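PDB 1JQG: carboxypeptidase A from Helicoverpa armigera, which probably acts as a zinc-dependent metallocarboxypeptidase of the M14 family, made as a proenzyme and removing residues from the C-terminal ends of peptides. Local coordinates for residues A[407-410]-A[411-415]; A[191-194]-A[195-199]; A[254-258]-A[259-263]. All blocks are in the same frame, centred on the assembly; numbering follows the deposited sequence.

Contact 1 of 3, residues A[407-410]-A[411-415]; sequences FETW and EGIKV
W410 and K414 are four residues apart on helix 402-421 and meet in a CH-pi contact. K414 CD lies over one face of the indole, 4.2 Å from the centroid of the five-membered ring of W410. K414 CG stands between its backbone N and carbonyl carbon (chi1 68°). This brings the extended lysine chain past W410 O and across the ring at about a right angle. With an alanine here in place of the indole, the K414 methylenes would probably lose their apolar support and a gap would open toward helix 187-200.

Two apolar contacts follow. I413 CG2 is 3.8 Å from W410 CZ3. The other branch of I413 ends in CD1, 3.6 Å from T409 CG2.

The charged pair is E411 and K414. K414 NZ forms a salt bridge with E411 OE2 (3.3 Å, weak as a hydrogen bond); its stronger partner is E204. The E411 chain bends at chi2 (-57°), and OE2 comes 3.9 Å from F407 CE1.

The clear backbone bonds are I413 N to T409 O, 2.9 Å, and K414 N to W410 O, 3.1 Å. T409 OG1 is bonded to A405 O.

The helix is the last in the model. W410 packs on A194, K197 and L198 of helix 187-200. T409 touches Y381 and L383 of strand 377-383, while E408 and V415 rest on helix 325-340.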
ATOM      1  N   PHE A 407      14.261  -5.095  -3.952  1.00 18.87           N
ATOM      2  CA  PHE A 407      15.236  -6.057  -3.404  1.00 20.04           C
ATOM      3  C   PHE A 407      15.172  -6.096  -1.889  1.00 19.13           C
ATOM      4  O   PHE A 407      15.127  -7.146  -1.245  1.00 18.57           O
ATOM      5  CB  PHE A 407      16.655  -5.684  -3.867  1.00 21.55           C
ATOM      6  CG  PHE A 407      17.775  -6.372  -3.152  1.00 22.83           C
ATOM      7  CD1 PHE A 407      18.154  -7.637  -3.579  1.00 28.29           C
ATOM      8  CD2 PHE A 407      18.434  -5.796  -2.077  1.00 21.16           C
ATOM      9  CE1 PHE A 407      19.165  -8.324  -2.931  1.00 35.23           C
ATOM     10  CE2 PHE A 407      19.469  -6.485  -1.440  1.00 28.34           C
ATOM     11  CZ  PHE A 407      19.831  -7.756  -1.862  1.00 28.71           C
ATOM     12  N   GLU A 408      15.172  -4.889  -1.298  1.00 20.42           N
ATOM     13  CA  GLU A 408      15.040  -4.736   0.166  1.00 21.98           C
ATOM     14  C   GLU A 408      13.839  -5.450   0.779  1.00 21.49           C
ATOM     15  O   GLU A 408      13.935  -6.240   1.703  1.00 16.25           O
ATOM     16  CB  GLU A 408      14.847  -3.237   0.423  1.00 31.43           C
ATOM     17  CG  GLU A 408      14.989  -2.792   1.853  1.00 40.65           C
ATOM     18  CD  GLU A 408      14.850  -1.276   1.958  1.00 37.45           C
ATOM     19  OE1 GLU A 408      13.935  -0.867   2.676  1.00 38.22           O
ATOM     20  OE2 GLU A 408      15.708  -0.650   1.305  1.00 37.51           O
ATOM     21  N   THR A 409      12.640  -5.256   0.203  1.00 21.23           N
ATOM     22  CA  THR A 409      11.409  -5.845   0.666  1.00 18.67           C
ATOM     23  C   THR A 409      11.378  -7.347   0.478  1.00 18.63           C
ATOM     24  O   THR A 409      10.845  -8.088   1.309  1.00 16.00           O
ATOM     25  CB  THR A 409      10.183  -5.224  -0.053  1.00 19.11           C
ATOM     26  OG1 THR A 409      10.298  -3.794  -0.031  1.00 19.60           O
ATOM     27  CG2 THR A 409       8.861  -5.599   0.611  1.00 17.61           C
ATOM     28  N   TRP A 410      12.040  -7.830  -0.579  1.00 16.85           N
ATOM     29  CA  TRP A 410      11.981  -9.261  -0.903  1.00 19.16           C
ATOM     30  C   TRP A 410      12.723 -10.059   0.177  1.00 18.70           C
ATOM     31  O   TRP A 410      12.417 -11.217   0.474  1.00 16.40           O
ATOM     32  CB  TRP A 410      12.531  -9.527  -2.296  1.00 17.70           C
ATOM     33  CG  TRP A 410      12.579 -10.978  -2.692  1.00 23.87           C
ATOM     34  CD1 TRP A 410      13.673 -11.726  -3.048  1.00 18.68           C
ATOM     35  CD2 TRP A 410      11.440 -11.842  -2.794  1.00 15.54           C
ATOM     36  NE1 TRP A 410      13.269 -13.012  -3.359  1.00 22.61           N
ATOM     37  CE2 TRP A 410      11.902 -13.104  -3.216  1.00 21.58           C
ATOM     38  CE3 TRP A 410      10.082 -11.690  -2.571  1.00 22.15           C
ATOM     39  CZ2 TRP A 410      11.062 -14.195  -3.419  1.00 20.74           C
ATOM     40  CZ3 TRP A 410       9.212 -12.749  -2.764  1.00 15.96           C
ATOM     41  CH2 TRP A 410       9.722 -13.972  -3.183  1.00 23.02           C
ATOM     42  N   GLU A 411      13.739  -9.442   0.767  1.00 17.87           N
ATOM     43  CA  GLU A 411      14.445  -9.996   1.906  1.00 19.77           C
ATOM     44  C   GLU A 411      13.494 -10.293   3.059  1.00 21.21           C
ATOM     45  O   GLU A 411      13.675 -11.279   3.778  1.00 25.63           O
ATOM     46  CB  GLU A 411      15.591  -9.081   2.366  1.00 18.65           C
ATOM     47  CG  GLU A 411      16.646  -8.789   1.329  1.00 20.72           C
ATOM     48  CD  GLU A 411      17.256 -10.108   0.826  1.00 29.94           C
ATOM     49  OE1 GLU A 411      17.787 -10.749   1.761  1.00 20.20           O
ATOM     50  OE2 GLU A 411      17.217 -10.493  -0.382  1.00 35.90           O
ATOM     51  N   GLY A 412      12.562  -9.367   3.319  1.00 20.04           N
ATOM     52  CA  GLY A 412      11.614  -9.538   4.421  1.00 17.58           C
ATOM     53  C   GLY A 412      10.510 -10.526   4.082  1.00 16.62           C
ATOM     54  O   GLY A 412      10.080 -11.326   4.895  1.00 17.49           O
ATOM     55  N   ILE A 413      10.056 -10.466   2.836  1.00 18.24           N
ATOM     56  CA  ILE A 413       8.977 -11.316   2.358  1.00 20.53           C
ATOM     57  C   ILE A 413       9.350 -12.795   2.392  1.00 20.94           C
ATOM     58  O   ILE A 413       8.548 -13.592   2.838  1.00 22.05           O
ATOM     59  CB  ILE A 413       8.506 -10.878   0.946  1.00 17.76           C
ATOM     60  CG1 ILE A 413       7.982  -9.450   0.997  1.00 17.29           C
ATOM     61  CG2 ILE A 413       7.439 -11.831   0.412  1.00 15.97           C
ATOM     62  CD1 ILE A 413       7.401  -8.823  -0.244  1.00 18.07           C
ATOM     63  N   LYS A 414      10.511 -13.180   1.860  1.00 19.38           N
ATOM     64  CA  LYS A 414      10.889 -14.576   1.817  1.00 22.12           C
ATOM     65  C   LYS A 414      11.152 -15.148   3.213  1.00 25.57           C
ATOM     66  O   LYS A 414      10.982 -16.343   3.543  1.00 25.40           O
ATOM     67  CB  LYS A 414      12.094 -14.814   0.891  1.00 21.22           C
ATOM     68  CG  LYS A 414      13.425 -14.263   1.305  1.00 23.83           C
ATOM     69  CD  LYS A 414      14.405 -14.287   0.100  1.00 18.05           C
ATOM     70  CE  LYS A 414      15.625 -13.401   0.417  0.50 14.42           C
ATOM     71  NZ  LYS A 414      16.728 -13.769  -0.499  0.50 15.96           N
ATOM     72  N   VAL A 415      11.593 -14.303   4.139  1.00 25.43           N
ATOM     73  CA  VAL A 415      11.857 -14.698   5.508  1.00 21.72           C
ATOM     74  C   VAL A 415      10.518 -14.956   6.166  1.00 21.89           C
ATOM     75  O   VAL A 415      10.407 -15.898   6.967  1.00 24.54           O
ATOM     76  CB  VAL A 415      12.646 -13.649   6.283  1.00 23.05           C
ATOM     77  CG1 VAL A 415      12.526 -13.829   7.782  1.00 29.56           C
ATOM     78  CG2 VAL A 415      14.143 -13.696   5.965  1.00 27.58           C
TER

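Contact 2 of 3, residues A[191-194]-A[195-199]; sequences TLYA and IHKLV
Y193, H196 and K197 meet on one face of helix 187-200, at i to i+3 and i to i+4 spacing. This helix belongs to the mixed alpha/beta fold of the M14 carboxypeptidases and follows the zinc ligands H181 and E184 in the chain.

The tight side faces the sheet. There L198 CG packs 3.1 Å from A194 O. A194 and I195 touch I215 of strand 212-216, and L198 touches W213. A194 also meets M176 of strand 173-178. Backbone bonds run along the helix: L198 N to A194 O, with the donor 37° out of the carbonyl plane, and the straighter K197 N to Y193 O, 2.9 Å.

H196 and the far end of K197 form the partly exposed side. The edge of the H196 ring points at the face of Y193. Their centroids are 5.7 Å apart and the planes meet at 50°, so the pair is tilted well short of perpendicular. F118 meets both rings. K197 NZ forms a salt bridge with D201. Helix 402-421 packs on Y193 and K197, which run alongside each other. A bend at chi2 (-70°) keeps the lysine chain beside the phenol: K197 CG is 3.7 Å from Y193 CE2, and K197 CE is 3.6 Å from Y193 OH.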
ATOM      1  N   THR A 191       6.231  -5.743  -5.402  1.00 20.60           N
ATOM      2  CA  THR A 191       5.458  -6.900  -5.823  1.00 19.97           C
ATOM      3  C   THR A 191       5.934  -7.431  -7.156  1.00 22.03           C
ATOM      4  O   THR A 191       5.790  -8.588  -7.554  1.00 23.02           O
ATOM      5  CB  THR A 191       3.950  -6.508  -5.875  1.00 22.62           C
ATOM      6  OG1 THR A 191       3.062  -7.584  -5.600  1.00 27.28           O
ATOM      7  CG2 THR A 191       3.610  -5.813  -7.178  1.00 12.24           C
ATOM      8  N   LEU A 192       6.547  -6.583  -7.972  1.00 22.41           N
ATOM      9  CA  LEU A 192       7.071  -6.947  -9.274  1.00 18.49           C
ATOM     10  C   LEU A 192       8.382  -7.693  -9.125  1.00 19.00           C
ATOM     11  O   LEU A 192       8.871  -8.502  -9.934  1.00 21.87           O
ATOM     12  CB  LEU A 192       7.246  -5.652 -10.109  1.00 24.36           C
ATOM     13  CG  LEU A 192       6.331  -5.440 -11.335  1.00 17.91           C
ATOM     14  CD1 LEU A 192       4.933  -5.899 -11.072  1.00 14.21           C
ATOM     15  CD2 LEU A 192       6.380  -3.981 -11.738  1.00 13.92           C
ATOM     16  N   TYR A 193       9.113  -7.377  -8.052  1.00 19.32           N
ATOM     17  CA  TYR A 193      10.405  -8.018  -7.814  1.00 19.01           C
ATOM     18  C   TYR A 193      10.152  -9.444  -7.388  1.00 19.42           C
ATOM     19  O   TYR A 193      10.886 -10.348  -7.795  1.00 25.59           O
ATOM     20  CB  TYR A 193      11.199  -7.233  -6.760  1.00 21.61           C
ATOM     21  CG  TYR A 193      12.664  -7.582  -6.689  1.00 17.66           C
ATOM     22  CD1 TYR A 193      13.586  -6.886  -7.480  1.00 18.66           C
ATOM     23  CD2 TYR A 193      13.135  -8.583  -5.868  1.00 16.42           C
ATOM     24  CE1 TYR A 193      14.945  -7.199  -7.429  1.00 16.10           C
ATOM     25  CE2 TYR A 193      14.477  -8.882  -5.810  1.00 19.32           C
ATOM     26  CZ  TYR A 193      15.372  -8.202  -6.599  1.00 17.83           C
ATOM     27  OH  TYR A 193      16.696  -8.549  -6.514  1.00 24.46           O
ATOM     28  N   ALA A 194       9.096  -9.627  -6.585  1.00 19.06           N
ATOM     29  CA  ALA A 194       8.694 -10.963  -6.136  1.00 17.67           C
ATOM     30  C   ALA A 194       8.372 -11.913  -7.288  1.00 19.23           C
ATOM     31  O   ALA A 194       8.610 -13.131  -7.276  1.00 18.83           O
ATOM     32  CB  ALA A 194       7.528 -10.866  -5.182  1.00 12.18           C
ATOM     33  N   ILE A 195       7.729 -11.405  -8.337  1.00 19.65           N
ATOM     34  CA  ILE A 195       7.467 -12.145  -9.566  1.00 16.82           C
ATOM     35  C   ILE A 195       8.784 -12.472 -10.266  1.00 21.81           C
ATOM     36  O   ILE A 195       8.945 -13.542 -10.876  1.00 15.18           O
ATOM     37  CB  ILE A 195       6.560 -11.313 -10.501  1.00 16.28           C
ATOM     38  CG1 ILE A 195       5.163 -11.169  -9.890  1.00 22.53           C
ATOM     39  CG2 ILE A 195       6.459 -11.939 -11.864  1.00 15.14           C
ATOM     40  CD1 ILE A 195       4.199 -10.254 -10.618  1.00 19.33           C
ATOM     41  N   HIS A 196       9.731 -11.501 -10.221  1.00 22.92           N
ATOM     42  CA  HIS A 196      10.997 -11.641 -10.917  1.00 22.75           C
ATOM     43  C   HIS A 196      11.832 -12.746 -10.302  1.00 22.82           C
ATOM     44  O   HIS A 196      12.471 -13.542 -10.977  1.00 24.45           O
ATOM     45  CB  HIS A 196      11.708 -10.292 -10.989  1.00 26.33           C
ATOM     46  CG  HIS A 196      13.129 -10.337 -11.467  1.00 27.48           C
ATOM     47  ND1 HIS A 196      14.270 -10.347 -10.686  1.00 27.59           N
ATOM     48  CD2 HIS A 196      13.546 -10.385 -12.749  1.00 24.39           C
ATOM     49  CE1 HIS A 196      15.332 -10.405 -11.466  1.00 23.01           C
ATOM     50  NE2 HIS A 196      14.917 -10.437 -12.713  1.00 24.82           N
ATOM     51  N   LYS A 197      11.871 -12.820  -8.987  1.00 21.63           N
ATOM     52  CA  LYS A 197      12.655 -13.873  -8.307  1.00 23.20           C
ATOM     53  C   LYS A 197      11.967 -15.232  -8.260  1.00 23.46           C
ATOM     54  O   LYS A 197      12.631 -16.241  -8.150  1.00 24.69           O
ATOM     55  CB  LYS A 197      13.015 -13.486  -6.865  1.00 18.97           C
ATOM     56  CG  LYS A 197      14.077 -12.372  -6.812  1.00 19.28           C
ATOM     57  CD  LYS A 197      15.366 -13.035  -7.300  1.00 29.49           C
ATOM     58  CE  LYS A 197      16.506 -12.039  -7.407  1.00 38.28           C
ATOM     59  NZ  LYS A 197      17.731 -12.856  -7.736  1.00 33.57           N
ATOM     60  N   LEU A 198      10.632 -15.271  -8.371  1.00 21.46           N
ATOM     61  CA  LEU A 198       9.913 -16.535  -8.394  1.00 20.93           C
ATOM     62  C   LEU A 198       9.751 -17.114  -9.794  1.00 16.58           C
ATOM     63  O   LEU A 198       9.424 -18.285  -9.954  1.00 16.00           O
ATOM     64  CB  LEU A 198       8.544 -16.367  -7.720  1.00 16.65           C
ATOM     65  CG  LEU A 198       8.518 -16.017  -6.249  1.00 18.74           C
ATOM     66  CD1 LEU A 198       7.093 -15.696  -5.823  1.00 22.57           C
ATOM     67  CD2 LEU A 198       9.054 -17.129  -5.362  1.00 13.76           C
ATOM     68  N   VAL A 199       9.908 -16.303 -10.820  1.00 16.09           N
ATOM     69  CA  VAL A 199       9.704 -16.739 -12.202  1.00 15.70           C
ATOM     70  C   VAL A 199      10.937 -16.538 -13.067  1.00 16.67           C
ATOM     71  O   VAL A 199      11.296 -17.521 -13.687  1.00 20.06           O
ATOM     72  CB  VAL A 199       8.507 -15.993 -12.839  1.00 18.89           C
ATOM     73  CG1 VAL A 199       8.145 -16.460 -14.241  1.00 13.29           C
ATOM     74  CG2 VAL A 199       7.259 -16.083 -11.958  1.00 18.63           C
TER

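Contact 3 of 3, residues A[254-258]-A[259-263]; sequences NRNFG and MNWGT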
ATOM      1  N   ASN A 254      -9.181   0.649   1.536  1.00 19.08           N
ATOM      2  CA  ASN A 254      -8.619   0.081   2.758  1.00 19.57           C
ATOM      3  C   ASN A 254      -9.529   0.350   3.934  1.00 16.94           C
ATOM      4  O   ASN A 254      -9.152   0.222   5.103  1.00 19.49           O
ATOM      5  CB  ASN A 254      -7.195   0.579   2.998  1.00 13.56           C
ATOM      6  CG  ASN A 254      -6.345  -0.487   3.709  1.00 22.93           C
ATOM      7  OD1 ASN A 254      -6.704  -1.672   3.694  1.00 13.81           O
ATOM      8  ND2 ASN A 254      -5.240  -0.119   4.338  1.00 22.85           N
ATOM      9  N   ARG A 255     -10.764   0.757   3.666  1.00 14.93           N
ATOM     10  CA  ARG A 255     -11.768   1.012   4.685  1.00 19.06           C
ATOM     11  C   ARG A 255     -13.081   0.329   4.245  1.00 19.77           C
ATOM     12  O   ARG A 255     -14.115   0.421   4.874  1.00 19.91           O
ATOM     13  CB  ARG A 255     -12.012   2.480   4.927  1.00 21.30           C
ATOM     14  CG  ARG A 255     -10.809   3.381   5.124  1.00 26.83           C
ATOM     15  CD  ARG A 255     -10.339   3.301   6.570  1.00 33.21           C
ATOM     16  NE  ARG A 255      -9.094   4.034   6.714  1.00 46.40           N
ATOM     17  CZ  ARG A 255      -8.821   4.851   7.716  1.00 50.90           C
ATOM     18  NH1 ARG A 255      -9.719   5.040   8.682  1.00 50.35           N
ATOM     19  NH2 ARG A 255      -7.640   5.468   7.715  1.00 54.41           N
ATOM     20  N   ASN A 256     -13.033  -0.380   3.125  1.00 18.86           N
ATOM     21  CA  ASN A 256     -14.171  -1.063   2.549  1.00 17.79           C
ATOM     22  C   ASN A 256     -14.218  -2.570   2.813  1.00 21.07           C
ATOM     23  O   ASN A 256     -15.048  -3.305   2.255  1.00 19.64           O
ATOM     24  CB  ASN A 256     -14.136  -0.807   1.041  1.00 15.33           C
ATOM     25  CG  ASN A 256     -15.510  -0.984   0.402  1.00 18.84           C
ATOM     26  OD1 ASN A 256     -16.449  -0.331   0.818  1.00 16.68           O
ATOM     27  ND2 ASN A 256     -15.525  -1.861  -0.603  1.00 16.09           N
ATOM     28  N   PHE A 257     -13.372  -3.071   3.725  1.00 23.07           N
ATOM     29  CA  PHE A 257     -13.380  -4.515   4.051  1.00 23.91           C
ATOM     30  C   PHE A 257     -14.233  -4.837   5.253  1.00 24.96           C
ATOM     31  O   PHE A 257     -14.497  -3.970   6.059  1.00 27.52           O
ATOM     32  CB  PHE A 257     -11.964  -5.045   4.262  1.00 22.88           C
ATOM     33  CG  PHE A 257     -11.166  -5.168   2.989  1.00 19.81           C
ATOM     34  CD1 PHE A 257     -10.602  -4.060   2.377  1.00 16.34           C
ATOM     35  CD2 PHE A 257     -11.012  -6.407   2.366  1.00 21.35           C
ATOM     36  CE1 PHE A 257      -9.906  -4.184   1.194  1.00 18.86           C
ATOM     37  CE2 PHE A 257     -10.308  -6.558   1.186  1.00 16.48           C
ATOM     38  CZ  PHE A 257      -9.735  -5.429   0.596  1.00 20.71           C
ATOM     39  N   GLY A 258     -14.710  -6.064   5.358  1.00 31.04           N
ATOM     40  CA  GLY A 258     -15.698  -6.522   6.300  1.00 30.26           C
ATOM     41  C   GLY A 258     -15.299  -6.654   7.737  1.00 35.05           C
ATOM     42  O   GLY A 258     -16.189  -6.814   8.582  1.00 41.39           O
ATOM     43  N   MET A 259     -14.033  -6.513   8.089  1.00 37.86           N
ATOM     44  CA  MET A 259     -13.602  -6.583   9.489  1.00 35.98           C
ATOM     45  C   MET A 259     -13.864  -5.272  10.203  1.00 35.93           C
ATOM     46  O   MET A 259     -13.152  -4.276  10.069  1.00 35.66           O
ATOM     47  CB  MET A 259     -12.121  -6.941   9.518  1.00 38.82           C
ATOM     48  CG  MET A 259     -11.731  -7.847  10.648  1.00 35.80           C
ATOM     49  SD  MET A 259     -11.616  -7.092  12.263  1.00 50.05           S
ATOM     50  CE  MET A 259     -12.285  -8.394  13.290  1.00 50.30           C
ATOM     51  N   ASN A 260     -14.965  -5.213  10.929  1.00 36.10           N
ATOM     52  CA  ASN A 260     -15.385  -4.045  11.708  1.00 36.32           C
ATOM     53  C   ASN A 260     -15.632  -2.798  10.859  1.00 39.20           C
ATOM     54  O   ASN A 260     -15.313  -1.638  11.183  1.00 38.61           O
ATOM     55  CB  ASN A 260     -14.407  -3.732  12.835  1.00 35.56           C
ATOM     56  CG  ASN A 260     -14.374  -4.817  13.899  1.00 43.25           C
ATOM     57  OD1 ASN A 260     -13.331  -5.416  14.190  1.00 44.64           O
ATOM     58  ND2 ASN A 260     -15.526  -5.113  14.509  1.00 42.16           N
ATOM     59  N   TRP A 261     -16.266  -3.000   9.696  1.00 36.18           N
ATOM     60  CA  TRP A 261     -16.477  -1.915   8.750  1.00 38.61           C
ATOM     61  C   TRP A 261     -17.242  -0.748   9.358  1.00 38.63           C
ATOM     62  O   TRP A 261     -18.195  -0.976  10.091  1.00 42.13           O
ATOM     63  CB  TRP A 261     -17.200  -2.464   7.509  1.00 37.21           C
ATOM     64  CG  TRP A 261     -17.487  -1.405   6.482  1.00 39.61           C
ATOM     65  CD1 TRP A 261     -16.670  -1.003   5.462  1.00 36.98           C
ATOM     66  CD2 TRP A 261     -18.670  -0.607   6.385  1.00 34.33           C
ATOM     67  NE1 TRP A 261     -17.281  -0.023   4.725  1.00 36.09           N
ATOM     68  CE2 TRP A 261     -18.509   0.237   5.286  1.00 34.68           C
ATOM     69  CE3 TRP A 261     -19.857  -0.544   7.126  1.00 33.92           C
ATOM     70  CZ2 TRP A 261     -19.505   1.150   4.904  1.00 34.87           C
ATOM     71  CZ3 TRP A 261     -20.836   0.355   6.723  1.00 31.93           C
ATOM     72  CH2 TRP A 261     -20.654   1.214   5.617  1.00 20.34           C
ATOM     73  N   GLY A 262     -16.890   0.474   8.977  1.00 39.41           N
ATOM     74  CA  GLY A 262     -17.604   1.661   9.390  1.00 38.94           C
ATOM     75  C   GLY A 262     -17.379   2.171  10.798  1.00 38.35           C
ATOM     76  O   GLY A 262     -17.986   3.198  11.165  1.00 39.24           O
ATOM     77  N   THR A 263     -16.538   1.508  11.590  1.00 41.09           N
ATOM     78  CA  THR A 263     -16.370   1.872  12.997  1.00 41.02           C
ATOM     79  C   THR A 263     -15.289   2.931  13.157  1.00 40.59           C
ATOM     80  O   THR A 263     -15.323   3.723  14.090  1.00 40.15           O
ATOM     81  CB  THR A 263     -16.048   0.665  13.886  1.00 40.75           C
ATOM     82  OG1 THR A 263     -14.846   0.066  13.387  1.00 45.96           O
ATOM     83  CG2 THR A 263     -17.228  -0.287  13.900  1.00 37.12           C
TER
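R255 O lies 3.0 Å from W261 CD1, approaching the indole obliquely. It is also 3.2 Å from W261 NE1, but the angle is too poor for a hydrogen bond, and NE1 bonds instead to H275 O. The guanidinium of R255 is turned from W261, and the side chain comes within about 8 Å of the zinc ion. In sequence, N254 and R255 match the Asn-Arg pair that in M14 relatives binds the substrate's terminal carboxylate.

Next comes N256. Its CA sits at the edge of the indole, 3.8 Å from W261 CD1. Its backbone is bonded to F280.

F257 O also lies near the ring plane, 3.4 Å from W261 CB. The F257 ring turns the other way, to F280 and to helices 283-294 and 366-373.

G258 carries the chain round into M259, and the backbones of F257 and M259 are both bonded to G364. Beyond it, N260 to T263 form a type II beta turn, with G262 at the third position (phi 77°). T263 OG1 bonds to N260 O at 2.8 Å. W261 is the second residue of this turn. Its CG is anti to the backbone N (chi1 179°), and the indole folds back alongside the 255-257 backbone, its CD1-NE1 side toward it.

No clear hydrogen bond joins 254-258 to 259-263. The indole is probably placed by its H275 bond and by van der Waals contact with the backbone.

How the contacts relate
Contacts 1 and 2 are mostly buried and lie on neighbouring helices, 402-421 and 187-200. They touch directly: W410 CZ3 is 3.5 Å from A194 CB, and F407 CD1 is 3.4 Å from Y193 OH. Each pairs an aromatic residue with a lysine one turn on, and each lysine has an acidic partner elsewhere in the chain. Both are bridged by i to i+4 backbone bonds, with a wider turn at 196-199. Contact 3 is partly buried, in the loop between helices 221-228 and 283-294, on the opposite side of the chain's centre. It has no clear hydrogen bond across it and sets backbone oxygens against an indole; its R255 end lies near the zinc.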